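Local coordinates for protein lytic chitin monooxygenase (Enterococcus faecalis, PDB 4A02) that cleaves the glycosidic bonds of crystalline alpha- and beta-chitin oxidatively, using a copper ion, and works together with a chitinase, at residues D112-I117 and Q130-P135. Sequence-based numbering, arbitrary orientation.
Sequences DKIASI and QTINIP
Ile114 makes the largest share of this contact, with its two branches on different partners. Ile114 CD1 sits 3.7 Å from the backbone Asn133 O. The same methyl meets CD1 of Ile132 and CD1 of Ile134, each at 4.0 Å. CG2 of Ile114 packs on the ring of Pro135, 3.8 Å from its CG, and the two side chains cross at about a right angle. Next along the strand, Ala115 CB rests against Ile132 CG2 at 3.7 Å. At the far end Ile117 and Gln130 meet tip to tip. Ile117 CD1 lies 3.5 Å from Gln130 OE1 and also touches CD of the amide.

No direct hydrogen bond joins the segments. One water bridges them instead, donating to Ile114 O and accepting from Asn133 N, each at 2.8 Å.

Ile114 and Ala115 form a classic beta bulge opposite Tyr93 of strand 88-96. The bulge lets both neighbours point toward residues 130-135. In Ile114, chi1 (62°) sets CG1 between backbone N and carbonyl carbon, and this arm carries CD1 to Ile132 and Ile134. CG2, anti to the carbonyl carbon, goes to Pro135. Gln130 OE1 is hydrogen-bonded to Tyr93 OH, which helps fix the amide beside Ile117.

The strands run nearly antiparallel, at 157°, as edge strands of different sheets along one side of the LPMO beta-sandwich, away from the copper site: 112-117 pairs with 88-96, 130-134 with 74-82. The contact is mostly apolar, with a methyl-to-amide contact at one end. Packing and the water bridge, not strand pairing, join the sheets here.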
loop_
_atom_site.group_PDB
_atom_site.type_symbol
_atom_site.label_atom_id
_atom_site.label_comp_id
_atom_site.label_asym_id
_atom_site.label_seq_id
_atom_site.Cartn_x
_atom_site.Cartn_y
_atom_site.Cartn_z
ATOM N N ASP A 112 -1.391 12.974 -2.714
ATOM C CA ASP A 112 -2.237 13.652 -1.736
ATOM C C ASP A 112 -2.606 12.662 -0.648
ATOM O O ASP A 112 -2.922 11.504 -0.930
ATOM C CB ASP A 112 -3.536 14.163 -2.365
ATOM C CG ASP A 112 -3.326 15.260 -3.431
ATOM O OD1 ASP A 112 -2.381 16.048 -3.281
ATOM O OD2 ASP A 112 -4.108 15.286 -4.388
ATOM N N LYS A 113 -2.681 13.142 0.589
ATOM C CA LYS A 113 -3.241 12.359 1.673
ATOM C C LYS A 113 -4.753 12.385 1.612
ATOM O O LYS A 113 -5.330 13.478 1.471
ATOM C CB LYS A 113 -2.753 12.858 3.046
ATOM C CG LYS A 113 -3.109 11.884 4.144
ATOM C CD LYS A 113 -2.497 12.264 5.475
ATOM C CE LYS A 113 -2.574 11.118 6.436
ATOM N NZ LYS A 113 -2.238 11.445 7.822
ATOM N N ILE A 114 -5.384 11.235 1.657
ATOM C CA ILE A 114 -6.837 11.130 1.494
ATOM C C ILE A 114 -7.562 10.545 2.686
ATOM O O ILE A 114 -8.822 10.703 2.743
ATOM C CB ILE A 114 -7.225 10.424 0.176
ATOM C CG1 ILE A 114 -6.723 9.009 0.107
ATOM C CG2 ILE A 114 -6.781 11.287 -1.000
ATOM C CD1 ILE A 114 -7.301 8.208 -1.047
ATOM N N ALA A 115 -6.920 9.918 3.632
ATOM C CA ALA A 115 -7.593 9.426 4.837
ATOM C C ALA A 115 -6.607 9.236 5.957
ATOM O O ALA A 115 -5.449 8.887 5.730
ATOM C CB ALA A 115 -8.333 8.101 4.569
ATOM N N SER A 116 -7.110 9.441 7.160
ATOM C CA SER A 116 -6.373 9.141 8.389
ATOM C C SER A 116 -7.400 8.611 9.392
ATOM O O SER A 116 -8.329 9.348 9.781
ATOM C CB SER A 116 -5.678 10.374 8.966
ATOM O OG SER A 116 -4.789 9.979 10.039
ATOM N N ILE A 117 -7.259 7.401 9.803
ATOM C CA ILE A 117 -8.199 6.729 10.689
ATOM C C ILE A 117 -7.461 6.366 11.977
ATOM O O ILE A 117 -6.426 5.732 11.992
ATOM C CB ILE A 117 -8.736 5.486 10.030
ATOM C CG1 ILE A 117 -9.440 5.843 8.709
ATOM C CG2 ILE A 117 -9.625 4.624 10.929
ATOM C CD1 ILE A 117 -9.768 4.630 7.862
ATOM N N GLN A 130 -12.069 -0.981 5.751
ATOM C CA GLN A 130 -12.204 0.462 5.895
ATOM C C GLN A 130 -12.675 1.031 4.605
ATOM O O GLN A 130 -12.644 0.369 3.587
ATOM C CB GLN A 130 -10.894 1.089 6.281
ATOM C CG GLN A 130 -10.410 0.523 7.598
ATOM C CD GLN A 130 -9.080 1.074 8.035
ATOM O OE1 GLN A 130 -8.213 1.497 7.269
ATOM N NE2 GLN A 130 -8.882 1.041 9.331
ATOM N N THR A 131 -13.185 2.261 4.627
ATOM C CA THR A 131 -13.619 2.928 3.438
ATOM C C THR A 131 -12.905 4.260 3.294
ATOM O O THR A 131 -12.901 5.016 4.265
ATOM C CB THR A 131 -15.155 3.146 3.441
ATOM O OG1 THR A 131 -15.770 1.849 3.648
ATOM C CG2 THR A 131 -15.617 3.822 2.173
ATOM N N ILE A 132 -12.319 4.516 2.144
ATOM C CA ILE A 132 -11.628 5.766 1.858
ATOM C C ILE A 132 -12.231 6.414 0.632
ATOM O O ILE A 132 -12.775 5.749 -0.252
ATOM C CB ILE A 132 -10.099 5.534 1.717
ATOM C CG1 ILE A 132 -9.777 4.722 0.449
ATOM C CG2 ILE A 132 -9.542 4.937 2.966
ATOM C CD1 ILE A 132 -8.279 4.580 0.235
ATOM N N ASN A 133 -12.116 7.728 0.516
ATOM C CA ASN A 133 -12.678 8.462 -0.593
ATOM C C ASN A 133 -11.642 8.726 -1.643
ATOM O O ASN A 133 -10.700 9.497 -1.452
ATOM C CB ASN A 133 -13.333 9.762 -0.143
ATOM C CG ASN A 133 -14.529 9.488 0.727
ATOM O OD1 ASN A 133 -15.354 8.636 0.371
ATOM N ND2 ASN A 133 -14.613 10.242 1.791
ATOM N N ILE A 134 -11.790 8.101 -2.817
ATOM C CA ILE A 134 -10.930 8.356 -3.947
ATOM C C ILE A 134 -11.363 9.664 -4.583
ATOM O O ILE A 134 -12.528 9.783 -5.006
ATOM C CB ILE A 134 -10.967 7.197 -4.946
ATOM C CG1 ILE A 134 -10.593 5.881 -4.289
ATOM C CG2 ILE A 134 -10.139 7.520 -6.176
ATOM C CD1 ILE A 134 -9.208 5.835 -3.668
ATOM N N PRO A 135 -10.488 10.673 -4.685
ATOM C CA PRO A 135 -10.930 11.978 -5.226
ATOM C C PRO A 135 -11.499 11.849 -6.596
ATOM O O PRO A 135 -11.029 11.089 -7.450
ATOM C CB PRO A 135 -9.656 12.817 -5.168
ATOM C CG PRO A 135 -8.828 12.190 -4.074
ATOM C CD PRO A 135 -9.087 10.712 -4.216
HETATM O O HOH W 1 -11.218 9.253 2.727
#